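Local coordinates for protein GlcNAc Inducible Gene 2, GIG2 (Candida albicans, PDB 6AKZ) that is probably an iron-dependent oxygenase of the DUF1479 family, with a cupin-like fold that binds a ferric ion, at residues R41-I46 and M282-L287; E49-A54 and L331-I336; P58-K63 and F82-C87; P276-S281 and C351-E356. All blocks are in the same frame, centred on the assembly; numbering follows the deposited sequence.

Contact 1. Residues R41-I46 and M282-L287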
loop_
_atom_site.group_PDB
_atom_site.type_symbol
_atom_site.label_atom_id
_atom_site.label_comp_id
_atom_site.label_asym_id
_atom_site.label_seq_id
_atom_site.Cartn_x
_atom_site.Cartn_y
_atom_site.Cartn_z
ATOM N N ARG A 41 -9.705 6.834 25.438
ATOM C CA ARG A 41 -10.584 5.744 24.930
ATOM C C ARG A 41 -9.782 4.770 23.988
ATOM O O ARG A 41 -9.962 3.552 24.040
ATOM C CB ARG A 41 -11.750 6.251 24.122
ATOM C CG ARG A 41 -12.702 7.202 24.842
ATOM C CD ARG A 41 -14.067 7.254 24.136
ATOM N NE ARG A 41 -13.952 7.779 22.766
ATOM C CZ ARG A 41 -13.983 9.054 22.429
ATOM N NH1 ARG A 41 -14.122 10.010 23.372
ATOM N NH2 ARG A 41 -13.873 9.390 21.149
ATOM N N LEU A 42 -8.971 5.345 23.127
ATOM C CA LEU A 42 -8.200 4.591 22.155
ATOM C C LEU A 42 -7.246 3.569 22.825
ATOM O O LEU A 42 -7.235 2.390 22.462
ATOM C CB LEU A 42 -7.414 5.512 21.241
ATOM C CG LEU A 42 -6.457 4.817 20.265
ATOM C CD1 LEU A 42 -7.272 3.956 19.267
ATOM C CD2 LEU A 42 -5.636 5.818 19.534
ATOM N N LEU A 43 -6.469 4.043 23.792
ATOM C CA LEU A 43 -5.570 3.201 24.501
ATOM C C LEU A 43 -6.240 2.073 25.238
ATOM O O LEU A 43 -5.721 0.945 25.212
ATOM C CB LEU A 43 -4.688 4.028 25.438
ATOM C CG LEU A 43 -3.671 4.987 24.856
ATOM C CD1 LEU A 43 -2.815 5.540 25.986
ATOM C CD2 LEU A 43 -2.761 4.422 23.762
ATOM N N VAL A 44 -7.431 2.319 25.769
ATOM C CA VAL A 44 -8.159 1.305 26.470
ATOM C C VAL A 44 -8.544 0.217 25.446
ATOM O O VAL A 44 -8.248 -0.923 25.670
ATOM C CB VAL A 44 -9.394 1.886 27.182
ATOM C CG1 VAL A 44 -10.319 0.770 27.667
ATOM C CG2 VAL A 44 -8.937 2.821 28.317
ATOM N N GLU A 45 -9.065 0.633 24.285
ATOM C CA GLU A 45 -9.469 -0.299 23.193
ATOM C C GLU A 45 -8.260 -1.047 22.636
ATOM O O GLU A 45 -8.390 -2.264 22.328
ATOM C CB GLU A 45 -10.197 0.375 22.030
ATOM C CG GLU A 45 -11.583 0.891 22.409
ATOM C CD GLU A 45 -12.401 -0.146 23.170
ATOM O OE1 GLU A 45 -12.716 -1.196 22.549
ATOM O OE2 GLU A 45 -12.631 0.034 24.400
ATOM N N ILE A 46 -7.152 -0.336 22.449
ATOM C CA ILE A 46 -5.932 -0.971 21.967
ATOM C C ILE A 46 -5.524 -2.132 22.913
ATOM O O ILE A 46 -5.246 -3.265 22.454
ATOM C CB ILE A 46 -4.805 0.020 21.732
ATOM C CG1 ILE A 46 -5.035 0.731 20.391
ATOM C CG2 ILE A 46 -3.448 -0.602 21.792
ATOM C CD1 ILE A 46 -3.949 1.765 20.017
ATOM N N MET A 282 -4.231 3.398 12.887
ATOM C CA MET A 282 -4.110 4.736 12.389
ATOM C C MET A 282 -4.567 5.827 13.384
ATOM O O MET A 282 -4.065 6.918 13.361
ATOM C CB MET A 282 -4.780 4.897 11.019
ATOM C CG MET A 282 -4.104 4.120 9.892
ATOM S SD MET A 282 -2.336 4.413 9.763
ATOM C CE MET A 282 -2.214 6.173 9.489
ATOM N N ALA A 283 -5.490 5.511 14.251
ATOM C CA ALA A 283 -5.892 6.462 15.301
ATOM C C ALA A 283 -4.646 6.674 16.138
ATOM O O ALA A 283 -4.314 7.778 16.473
ATOM C CB ALA A 283 -7.049 5.905 16.101
ATOM N N TYR A 284 -3.927 5.631 16.472
ATOM C CA TYR A 284 -2.775 5.736 17.359
ATOM C C TYR A 284 -1.617 6.451 16.688
ATOM O O TYR A 284 -1.035 7.410 17.237
ATOM C CB TYR A 284 -2.325 4.330 17.754
ATOM C CG TYR A 284 -1.165 4.308 18.723
ATOM C CD1 TYR A 284 -1.344 4.418 20.117
ATOM C CD2 TYR A 284 0.137 4.161 18.236
ATOM C CE1 TYR A 284 -0.233 4.375 20.979
ATOM C CE2 TYR A 284 1.224 4.117 19.098
ATOM C CZ TYR A 284 1.035 4.199 20.451
ATOM O OH TYR A 284 2.169 4.138 21.257
ATOM N N ILE A 285 -1.353 6.081 15.452
ATOM C CA ILE A 285 -0.241 6.634 14.678
ATOM C C ILE A 285 -0.481 8.112 14.480
ATOM O O ILE A 285 0.448 8.887 14.740
ATOM C CB ILE A 285 -0.025 5.910 13.348
ATOM C CG1 ILE A 285 0.583 4.526 13.672
ATOM C CG2 ILE A 285 0.929 6.606 12.397
ATOM C CD1 ILE A 285 0.449 3.457 12.619
ATOM N N MET A 286 -1.656 8.471 13.971
ATOM C CA MET A 286 -1.918 9.886 13.649
ATOM C C MET A 286 -1.863 10.788 14.848
ATOM O O MET A 286 -1.490 11.927 14.710
ATOM C CB MET A 286 -3.220 10.097 12.894
ATOM C CG MET A 286 -3.211 9.414 11.517
ATOM S SD MET A 286 -1.750 9.648 10.440
ATOM C CE MET A 286 -1.731 11.429 10.243
ATOM N N LEU A 287 -2.347 10.309 15.977
ATOM C CA LEU A 287 -2.281 11.081 17.208
ATOM C C LEU A 287 -0.993 10.991 17.989
ATOM O O LEU A 287 -0.764 11.824 18.888
ATOM C CB LEU A 287 -3.445 10.709 18.133
ATOM C CG LEU A 287 -4.854 11.001 17.622
ATOM C CD1 LEU A 287 -5.923 10.540 18.569
ATOM C CD2 LEU A 287 -5.066 12.456 17.356
#

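Contact 2. Residues E49-A54 and L331-I336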
loop_
_atom_site.group_PDB
_atom_site.type_symbol
_atom_site.label_atom_id
_atom_site.label_comp_id
_atom_site.label_asym_id
_atom_site.label_seq_id
_atom_site.Cartn_x
_atom_site.Cartn_y
_atom_site.Cartn_z
ATOM N N GLU A 49 -7.936 -5.077 22.391
ATOM C CA GLU A 49 -8.053 -5.735 21.080
ATOM C C GLU A 49 -6.679 -6.311 20.739
ATOM O O GLU A 49 -6.616 -7.406 20.163
ATOM C CB GLU A 49 -8.485 -4.767 20.002
ATOM C CG GLU A 49 -8.498 -5.391 18.594
ATOM C CD GLU A 49 -9.203 -4.589 17.505
ATOM O OE1 GLU A 49 -10.428 -4.362 17.654
ATOM O OE2 GLU A 49 -8.563 -4.220 16.464
ATOM N N PHE A 50 -5.593 -5.626 21.088
ATOM C CA PHE A 50 -4.244 -6.099 20.659
ATOM C C PHE A 50 -3.823 -7.278 21.530
ATOM O O PHE A 50 -3.123 -8.160 21.047
ATOM C CB PHE A 50 -3.126 -5.062 20.586
ATOM C CG PHE A 50 -3.314 -3.979 19.546
ATOM C CD1 PHE A 50 -4.465 -3.886 18.733
ATOM C CD2 PHE A 50 -2.303 -3.047 19.378
ATOM C CE1 PHE A 50 -4.611 -2.856 17.815
ATOM C CE2 PHE A 50 -2.425 -2.055 18.412
ATOM C CZ PHE A 50 -3.606 -1.948 17.654
ATOM N N THR A 51 -4.313 -7.316 22.777
ATOM C CA THR A 51 -4.199 -8.495 23.578
ATOM C C THR A 51 -4.861 -9.673 22.899
ATOM O O THR A 51 -4.250 -10.769 22.880
ATOM C CB THR A 51 -4.736 -8.239 24.994
ATOM O OG1 THR A 51 -3.907 -7.292 25.655
ATOM C CG2 THR A 51 -4.795 -9.530 25.838
ATOM N N GLU A 52 -6.114 -9.527 22.445
ATOM C CA GLU A 52 -6.815 -10.623 21.794
ATOM C C GLU A 52 -6.015 -11.094 20.566
ATOM O O GLU A 52 -5.813 -12.238 20.373
ATOM C CB GLU A 52 -8.253 -10.240 21.467
ATOM C CG GLU A 52 -8.985 -11.278 20.678
ATOM C CD GLU A 52 -10.435 -10.951 20.303
ATOM O OE1 GLU A 52 -11.225 -10.824 21.262
ATOM O OE2 GLU A 52 -10.856 -11.010 19.078
ATOM N N ILE A 53 -5.452 -10.161 19.809
ATOM C CA ILE A 53 -4.722 -10.526 18.609
ATOM C C ILE A 53 -3.547 -11.398 18.979
ATOM O O ILE A 53 -3.308 -12.439 18.393
ATOM C CB ILE A 53 -4.226 -9.313 17.811
ATOM C CG1 ILE A 53 -5.413 -8.593 17.232
ATOM C CG2 ILE A 53 -3.200 -9.785 16.757
ATOM C CD1 ILE A 53 -5.051 -7.285 16.516
ATOM N N ALA A 54 -2.771 -10.896 19.932
ATOM C CA ALA A 54 -1.556 -11.595 20.419
ATOM C C ALA A 54 -1.894 -13.038 20.889
ATOM O O ALA A 54 -1.121 -13.987 20.669
ATOM C CB ALA A 54 -0.944 -10.809 21.542
ATOM N N LEU A 331 1.755 -0.421 19.783
ATOM C CA LEU A 331 1.488 -1.239 18.604
ATOM C C LEU A 331 2.079 -2.639 18.688
ATOM O O LEU A 331 1.574 -3.549 18.047
ATOM C CB LEU A 331 1.977 -0.531 17.318
ATOM C CG LEU A 331 1.369 0.827 16.998
ATOM C CD1 LEU A 331 2.027 1.313 15.713
ATOM C CD2 LEU A 331 -0.167 0.849 16.911
ATOM N N HIS A 332 3.160 -2.820 19.441
ATOM C CA HIS A 332 3.932 -4.003 19.301
ATOM C C HIS A 332 3.204 -5.283 19.700
ATOM O O HIS A 332 3.384 -6.290 19.066
ATOM C CB HIS A 332 5.270 -3.826 19.952
ATOM C CG HIS A 332 6.090 -2.761 19.260
ATOM N ND1 HIS A 332 7.470 -2.715 19.298
ATOM C CD2 HIS A 332 5.709 -1.707 18.486
ATOM C CE1 HIS A 332 7.897 -1.677 18.601
ATOM N NE2 HIS A 332 6.848 -1.054 18.090
ATOM N N GLN A 333 2.278 -5.190 20.634
ATOM C CA GLN A 333 1.564 -6.333 21.131
ATOM C C GLN A 333 0.694 -6.980 20.034
ATOM O O GLN A 333 0.389 -8.159 20.070
ATOM C CB GLN A 333 0.627 -5.840 22.217
ATOM C CG GLN A 333 -0.165 -6.950 22.849
ATOM C CD GLN A 333 -0.953 -6.510 24.070
ATOM O OE1 GLN A 333 -1.451 -5.378 24.174
ATOM N NE2 GLN A 333 -1.086 -7.423 24.981
ATOM N N GLY A 334 0.313 -6.150 19.084
ATOM C CA GLY A 334 -0.561 -6.544 18.023
ATOM C C GLY A 334 0.012 -7.207 16.793
ATOM O O GLY A 334 -0.765 -7.559 15.870
ATOM N N ILE A 335 1.347 -7.278 16.697
ATOM C CA ILE A 335 2.019 -7.770 15.538
ATOM C C ILE A 335 2.032 -9.298 15.525
ATOM O O ILE A 335 2.374 -9.960 16.519
ATOM C CB ILE A 335 3.446 -7.229 15.437
ATOM C CG1 ILE A 335 3.467 -5.683 15.474
ATOM C CG2 ILE A 335 4.085 -7.653 14.159
ATOM C CD1 ILE A 335 4.831 -5.145 15.839
ATOM N N ILE A 336 1.565 -9.835 14.412
ATOM C CA ILE A 336 1.551 -11.255 14.163
ATOM C C ILE A 336 2.058 -11.597 12.802
ATOM O O ILE A 336 1.979 -10.796 11.832
ATOM C CB ILE A 336 0.123 -11.842 14.339
ATOM C CG1 ILE A 336 -0.910 -11.090 13.522
ATOM C CG2 ILE A 336 -0.235 -11.811 15.802
ATOM C CD1 ILE A 336 -2.191 -11.879 13.413
#

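Contact 3. Residues P58-K63 and F82-C87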
loop_
_atom_site.group_PDB
_atom_site.type_symbol
_atom_site.label_atom_id
_atom_site.label_comp_id
_atom_site.label_asym_id
_atom_site.label_seq_id
_atom_site.Cartn_x
_atom_site.Cartn_y
_atom_site.Cartn_z
ATOM N N PRO A 58 -1.695 -15.971 14.136
ATOM C CA PRO A 58 -1.898 -15.818 12.731
ATOM C C PRO A 58 -3.286 -16.106 12.168
ATOM O O PRO A 58 -3.671 -15.469 11.172
ATOM C CB PRO A 58 -0.848 -16.781 12.136
ATOM C CG PRO A 58 0.274 -16.741 13.079
ATOM C CD PRO A 58 -0.487 -16.784 14.403
ATOM N N SER A 59 -4.091 -16.977 12.805
ATOM C CA SER A 59 -5.423 -17.233 12.286
ATOM C C SER A 59 -6.339 -15.990 12.380
ATOM O O SER A 59 -7.483 -16.017 11.835
ATOM C CB SER A 59 -6.022 -18.403 12.981
ATOM O OG SER A 59 -6.273 -18.066 14.323
ATOM N N TYR A 60 -5.917 -14.963 13.140
ATOM C CA TYR A 60 -6.619 -13.689 13.196
ATOM C C TYR A 60 -6.699 -13.017 11.808
ATOM O O TYR A 60 -7.644 -12.271 11.534
ATOM C CB TYR A 60 -6.012 -12.797 14.253
ATOM C CG TYR A 60 -6.806 -11.568 14.624
ATOM C CD1 TYR A 60 -6.722 -10.408 13.878
ATOM C CD2 TYR A 60 -7.681 -11.601 15.670
ATOM C CE1 TYR A 60 -7.447 -9.291 14.219
ATOM C CE2 TYR A 60 -8.406 -10.510 16.058
ATOM C CZ TYR A 60 -8.338 -9.385 15.334
ATOM O OH TYR A 60 -9.073 -8.333 15.740
ATOM N N VAL A 61 -5.754 -13.281 10.901
ATOM C CA VAL A 61 -5.774 -12.624 9.636
ATOM C C VAL A 61 -6.882 -13.205 8.794
ATOM O O VAL A 61 -6.964 -14.412 8.619
ATOM C CB VAL A 61 -4.416 -12.871 8.859
ATOM C CG1 VAL A 61 -4.469 -12.388 7.443
ATOM C CG2 VAL A 61 -3.313 -12.213 9.677
ATOM N N PRO A 62 -7.743 -12.352 8.253
ATOM C CA PRO A 62 -8.781 -12.856 7.356
ATOM C C PRO A 62 -8.228 -13.709 6.183
ATOM O O PRO A 62 -7.219 -13.373 5.537
ATOM C CB PRO A 62 -9.426 -11.594 6.851
ATOM C CG PRO A 62 -9.147 -10.562 7.896
ATOM C CD PRO A 62 -7.772 -10.888 8.386
ATOM N N LYS A 63 -8.885 -14.809 5.937
ATOM C CA LYS A 63 -8.488 -15.699 4.911
ATOM C C LYS A 63 -9.732 -16.281 4.251
ATOM O O LYS A 63 -10.696 -16.542 4.893
ATOM C CB LYS A 63 -7.668 -16.820 5.557
ATOM C CG LYS A 63 -6.994 -17.758 4.613
ATOM C CD LYS A 63 -5.970 -18.668 5.270
ATOM C CE LYS A 63 -6.531 -19.965 5.789
ATOM N NZ LYS A 63 -5.463 -20.637 6.562
ATOM N N PHE A 82 -12.220 -7.948 6.652
ATOM C CA PHE A 82 -11.177 -7.250 5.868
ATOM C C PHE A 82 -11.203 -5.751 6.192
ATOM O O PHE A 82 -10.164 -5.199 6.486
ATOM C CB PHE A 82 -11.330 -7.439 4.403
ATOM C CG PHE A 82 -10.401 -6.551 3.594
ATOM C CD1 PHE A 82 -9.035 -6.722 3.652
ATOM C CD2 PHE A 82 -10.937 -5.519 2.853
ATOM C CE1 PHE A 82 -8.197 -5.917 2.898
ATOM C CE2 PHE A 82 -10.120 -4.669 2.147
ATOM C CZ PHE A 82 -8.731 -4.834 2.233
ATOM N N LYS A 83 -12.385 -5.103 6.236
ATOM C CA LYS A 83 -12.393 -3.711 6.580
ATOM C C LYS A 83 -11.895 -3.419 8.002
ATOM O O LYS A 83 -11.393 -2.340 8.240
ATOM C CB LYS A 83 -13.747 -3.072 6.344
ATOM C CG LYS A 83 -14.141 -3.110 4.870
ATOM C CD LYS A 83 -15.271 -2.127 4.593
ATOM C CE LYS A 83 -15.393 -1.885 3.118
ATOM N NZ LYS A 83 -16.202 -0.671 2.730
ATOM N N GLN A 84 -12.141 -4.312 8.963
ATOM C CA GLN A 84 -11.634 -4.173 10.326
ATOM C C GLN A 84 -10.132 -4.420 10.423
ATOM O O GLN A 84 -9.368 -3.682 11.092
ATOM C CB GLN A 84 -12.396 -5.137 11.292
ATOM C CG GLN A 84 -11.825 -5.164 12.715
ATOM C CD GLN A 84 -12.096 -6.411 13.622
ATOM O OE1 GLN A 84 -12.292 -7.576 13.210
ATOM N NE2 GLN A 84 -12.095 -6.128 14.883
ATOM N N ARG A 85 -9.695 -5.460 9.768
ATOM C CA ARG A 85 -8.363 -5.979 10.020
ATOM C C ARG A 85 -7.317 -5.526 9.013
ATOM O O ARG A 85 -6.096 -5.587 9.308
ATOM C CB ARG A 85 -8.427 -7.509 10.130
ATOM C CG ARG A 85 -9.240 -7.926 11.345
ATOM C CD ARG A 85 -9.509 -9.388 11.546
ATOM N NE ARG A 85 -10.492 -9.521 12.642
ATOM C CZ ARG A 85 -10.631 -10.628 13.337
ATOM N NH1 ARG A 85 -9.908 -11.716 13.028
ATOM N NH2 ARG A 85 -11.543 -10.685 14.303
ATOM N N GLY A 86 -7.809 -5.088 7.844
ATOM C CA GLY A 86 -6.997 -4.411 6.834
ATOM C C GLY A 86 -6.073 -5.297 6.029
ATOM O O GLY A 86 -5.136 -4.815 5.369
ATOM N N CYS A 87 -6.228 -6.625 6.105
ATOM C CA CYS A 87 -5.385 -7.569 5.353
ATOM C C CYS A 87 -6.304 -8.773 5.025
ATOM O O CYS A 87 -7.381 -8.963 5.619
ATOM C CB CYS A 87 -4.111 -7.998 6.143
ATOM S SG CYS A 87 -4.529 -8.538 7.816
#

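Contact 4. Residues P276-S281 and C351-E356. With FE (Fe (III) ion), chain B.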
loop_
_atom_site.group_PDB
_atom_site.type_symbol
_atom_site.label_atom_id
_atom_site.label_comp_id
_atom_site.label_asym_id
_atom_site.label_seq_id
_atom_site.Cartn_x
_atom_site.Cartn_y
_atom_site.Cartn_z
ATOM N N PRO A 276 -3.032 -6.502 12.388
ATOM C CA PRO A 276 -4.272 -6.598 11.676
ATOM C C PRO A 276 -5.420 -5.827 12.340
ATOM O O PRO A 276 -6.476 -6.381 12.752
ATOM C CB PRO A 276 -4.475 -8.129 11.586
ATOM C CG PRO A 276 -3.987 -8.582 12.937
ATOM C CD PRO A 276 -2.683 -7.798 13.043
ATOM N N SER A 277 -5.198 -4.535 12.582
ATOM C CA SER A 277 -6.241 -3.732 13.157
ATOM C C SER A 277 -6.088 -2.316 12.538
ATOM O O SER A 277 -5.319 -1.493 13.009
ATOM C CB SER A 277 -6.080 -3.674 14.691
ATOM O OG SER A 277 -7.091 -2.836 15.310
ATOM N N LEU A 278 -6.895 -2.010 11.536
ATOM C CA LEU A 278 -6.598 -0.861 10.693
ATOM C C LEU A 278 -6.934 0.466 11.389
ATOM O O LEU A 278 -6.106 1.380 11.446
ATOM C CB LEU A 278 -7.317 -1.038 9.327
ATOM C CG LEU A 278 -7.180 0.046 8.307
ATOM C CD1 LEU A 278 -5.723 0.298 7.976
ATOM C CD2 LEU A 278 -7.930 -0.447 7.030
ATOM N N LYS A 279 -8.169 0.578 11.882
ATOM C CA LYS A 279 -8.636 1.765 12.518
ATOM C C LYS A 279 -7.871 2.077 13.775
ATOM O O LYS A 279 -7.465 3.241 13.947
ATOM C CB LYS A 279 -10.129 1.700 12.839
ATOM C CG LYS A 279 -10.773 2.985 13.307
ATOM C CD LYS A 279 -12.183 2.687 13.832
ATOM C CE LYS A 279 -13.177 2.474 12.726
ATOM N NZ LYS A 279 -14.463 2.012 13.292
ATOM N N LEU A 280 -7.699 1.132 14.678
ATOM C CA LEU A 280 -6.950 1.430 15.903
ATOM C C LEU A 280 -5.526 1.823 15.607
ATOM O O LEU A 280 -4.952 2.731 16.257
ATOM C CB LEU A 280 -6.997 0.249 16.873
ATOM C CG LEU A 280 -8.318 -0.074 17.482
ATOM C CD1 LEU A 280 -8.225 -1.233 18.430
ATOM C CD2 LEU A 280 -8.938 1.107 18.168
ATOM N N SER A 281 -4.904 1.124 14.654
ATOM C CA SER A 281 -3.573 1.478 14.226
ATOM C C SER A 281 -3.405 2.959 13.802
ATOM O O SER A 281 -2.499 3.648 14.254
ATOM C CB SER A 281 -3.047 0.557 13.144
ATOM O OG SER A 281 -2.709 -0.756 13.618
ATOM N N CYS A 351 -2.930 0.117 2.496
ATOM C CA CYS A 351 -1.803 1.020 2.479
ATOM C C CYS A 351 -1.456 1.627 3.832
ATOM O O CYS A 351 -0.331 2.061 4.043
ATOM C CB CYS A 351 -1.981 2.130 1.400
ATOM S SG CYS A 351 -3.471 3.122 1.669
ATOM N N ASP A 352 -2.393 1.645 4.745
ATOM C CA ASP A 352 -2.169 2.162 6.107
ATOM C C ASP A 352 -1.924 1.077 7.142
ATOM O O ASP A 352 -2.026 1.366 8.362
ATOM C CB ASP A 352 -3.325 3.053 6.547
ATOM C CG ASP A 352 -3.262 4.490 5.996
ATOM O OD1 ASP A 352 -2.231 4.878 5.353
ATOM O OD2 ASP A 352 -4.338 5.177 6.101
ATOM N N LEU A 353 -1.669 -0.183 6.725
ATOM C CA LEU A 353 -1.479 -1.222 7.717
ATOM C C LEU A 353 0.014 -1.368 8.117
ATOM O O LEU A 353 0.938 -1.471 7.252
ATOM C CB LEU A 353 -1.981 -2.558 7.185
ATOM C CG LEU A 353 -2.382 -3.493 8.286
ATOM C CD1 LEU A 353 -3.679 -3.013 8.924
ATOM C CD2 LEU A 353 -2.567 -4.939 7.850
ATOM N N PRO A 354 0.295 -1.265 9.407
ATOM C CA PRO A 354 1.682 -1.530 9.825
ATOM C C PRO A 354 2.078 -2.959 9.463
ATOM O O PRO A 354 1.321 -3.893 9.730
ATOM C CB PRO A 354 1.598 -1.338 11.336
ATOM C CG PRO A 354 0.344 -0.575 11.615
ATOM C CD PRO A 354 -0.572 -0.914 10.542
ATOM N N HIS A 355 3.316 -3.117 8.954
ATOM C CA HIS A 355 3.772 -4.403 8.561
ATOM C C HIS A 355 5.290 -4.408 8.603
ATOM O O HIS A 355 5.947 -3.344 8.698
ATOM C CB HIS A 355 3.245 -4.751 7.182
ATOM C CG HIS A 355 3.714 -3.796 6.145
ATOM N ND1 HIS A 355 3.177 -2.547 6.011
ATOM C CD2 HIS A 355 4.737 -3.856 5.263
ATOM C CE1 HIS A 355 3.821 -1.885 5.059
ATOM N NE2 HIS A 355 4.769 -2.663 4.598
ATOM N N GLU A 356 5.828 -5.600 8.604
ATOM C CA GLU A 356 7.319 -5.808 8.445
ATOM C C GLU A 356 7.519 -7.220 7.931
ATOM O O GLU A 356 6.598 -8.026 7.928
ATOM C CB GLU A 356 8.015 -5.690 9.811
ATOM C CG GLU A 356 7.421 -6.568 10.875
ATOM C CD GLU A 356 8.096 -6.522 12.269
ATOM O OE1 GLU A 356 8.949 -5.649 12.513
ATOM O OE2 GLU A 356 7.746 -7.404 13.116
HETATM FE FE FE B . 6.588 -2.013 3.471
HETATM O O HOH W 1 8.314 -1.261 2.313
HETATM O O HOH W 2 6.075 -2.851 1.654
HETATM O O HOH W 3 7.702 -3.893 3.562
#

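Contact 1. Residues R41-I46 and M282-L287
Leu42 lays its CD2 methyl over the backbone where Ala283 joins Tyr284. Leu42 CD2 is 3.5 Å from Tyr284 N, and the second branch, Leu42 CD1, is 3.7 Å from Ala283 CB. The alanine methyl thus meets both arms of the leucine fork. Leu42 CG is anti to the backbone N (chi1 174°), which places CG on the side of the partner helix; the fork then spreads from it. The side chain of Tyr284 takes the contacts of Ile46 and Leu43. Ile46 crosses it at about a right angle, with Ile46 CD1 3.7 Å from Tyr284 CD1. Leu43 comes to the edge of the ring, near its plane, and Leu43 CD2 is 3.8 Å from Tyr284 CE1. The contact is apolar, and all five residues that touch are buried. The polar end of Tyr284 is satisfied beyond them, by a hydrogen bond between its OH and His330 ND1. Trp39, one turn earlier on helix 32-56, also meets the tyrosine ring, and Leu280 adds to the packing from the other helix. The axes of the two short segments come within 10.5 Å, at 136° between their directions. That spacing is filled by leucine, isoleucine and tyrosine side chains. The arrangement is helix-to-helix packing of an oblique, roughly antiparallel pair. It joins the long helix 32-56 to helix 278-287, away from the iron site of the cupin fold.

Contact 2. Residues E49-A54 and L331-I336
Phe50 and Gly334 bring the two backbones close, with Phe50 CA 4.6 Å from Gly334 CA. Gly334 has no side chain, and its backbone lies directly against the phenylalanine: Phe50 CB is 3.9 Å from Gly334 N. The far part of the ring runs beside Leu331, and the two side chains point the same way. Leu331 CD2 meets the ring at its edge, 4.0 Å from Phe50 CE2. One helical turn on, Ile53 uses its CG2 branch twice. Ile53 CG2 is 3.4 Å from Gly334 O and also touches Ile336 CG2; the two isoleucine side chains cross at about a right angle. Ile336 CD1 approaches the same Ile53 methyl. Ala54 closes the more exposed side, with Ala54 CB 3.3 Å from Gln333 O. Gln333 extends across the helix surface and crosses Thr51 obliquely, its CG anti to the backbone N (chi1 -179°). Its amide ends beside Thr51, with Gln333 NE2 2.9 Å from Thr51 OG1. The Thr51 hydroxyl is hydrogen-bonded to Asn47 O in the preceding turn. In the next layer, Tyr284 and Ile285 of helix 278-287 pack on Leu331, as does Leu275. Ser277 and Leu280 pack on Phe50. Ile336 begins strand 336-337 and bonds through its backbone to Val274, so helix 32-56 lies against the loop that feeds this edge strand of the small antiparallel sheet.

Contact 3. Residues P58-K63 and F82-C87
Tyr60 and Arg85 form a stacked cation-pi pair between the loop after helix 32-56 and the end of helix 76-85. The setting is a beta-alpha-beta crossover. Strands 63-65 and 87-91 are parallel neighbours in the large mixed sheet, and helix 76-85 links them. The guanidinium of Arg85 lies flat on one face of the Tyr60 ring, with the planes 4° apart. Arg85 CZ is 3.5 Å from the ring centroid, and Arg85 NH1 sits over the middle of the ring. The arginine chain is extended from CG to NE. Two bonds in the guanidinium plane help hold its rotation. Arg85 NH1 donates to a lone pair of Tyr60 O at 2.8 Å, with an N-H...O angle of 148°. Arg85 NE donates to Gln84 OE1 at 2.7 Å and nearly straight (170°), although it comes from above the amide plane. Tyr60 is thus engaged through both its ring and its carbonyl. Ile53 and Glu49 of helix 32-56 also pack on the tyrosine. Nearer the sheet, the Pro62 ring packs against both Arg85 and Cys87, with Pro62 CG 3.9 Å from Arg85 CB. Gly86, with positive phi, turns the chain out of the helix into strand 87-91. Val61 CG1 touches Cys87 SG at 3.9 Å. Cys87 O is buried with no polar partner, and Pro62 CG presses on it at 3.3 Å.

Contact 4. Residues P276-S281 and C351-E356
The Pro354 ring sets its CG and CD against Ser281, with Pro354 CG 3.7 Å from Ser281 OG. Next in the chain is the His355 imidazole, which has Leu353 C and water 3 at its edge, in plane. His192 meets this ring edge-to-face, and Trp349 also packs on it. Leu353 ties the metal side to the helix. Its CD1 is 4.0 Å from Leu278 CD1, while its carbonyl oxygen accepts from His355 ND1 at 2.8 Å, almost straight (171°) and in the imidazole plane. Leu278 CD1 also rests on Asp352 CB at 3.9 Å. The carboxylate of Asp352 turns to Tyr210, Arg200 and Arg229. On the helix, Ser277 O accepts from Ser281 N and from Ser281 OG, which reach it from opposite faces of its plane. The Ser281 hydroxyl is thereby kept on its own first turn. His355 NE2 binds the ferric ion at 2.2 Å. His192, Asp194 and three waters complete six ligands, a set of two histidines and one carboxylate as in many non-heme iron oxygenases of the cupin type. The ND1 bond probably helps fix the ring's rotation, making Leu353 a second-shell residue that helps point NE2 at the iron.

The four contacts form one continuous packed region, and contact 4 is the one that reaches the iron. Contacts 1 and 2 both use helix 32-56, and they touch where Tyr284 CD2 is 3.6 Å from Leu331 CD2. Contacts 1 and 4 share helix 278-287; Leu42 CD1 lies 3.5 Å from Leu280 CD2. Contact 3 joins contact 4 through a probable backbone hydrogen bond, Gln84 O to Leu278 N at 3.0 Å. It meets contact 2 where Ile53 packs on Tyr60. Only contact 4 supplies a metal ligand. The side chains of Leu331 in contact 2 and Cys87 in contact 3 are each about 13 Å from the iron. The touching side chains of contact 1 lie away from the metal site.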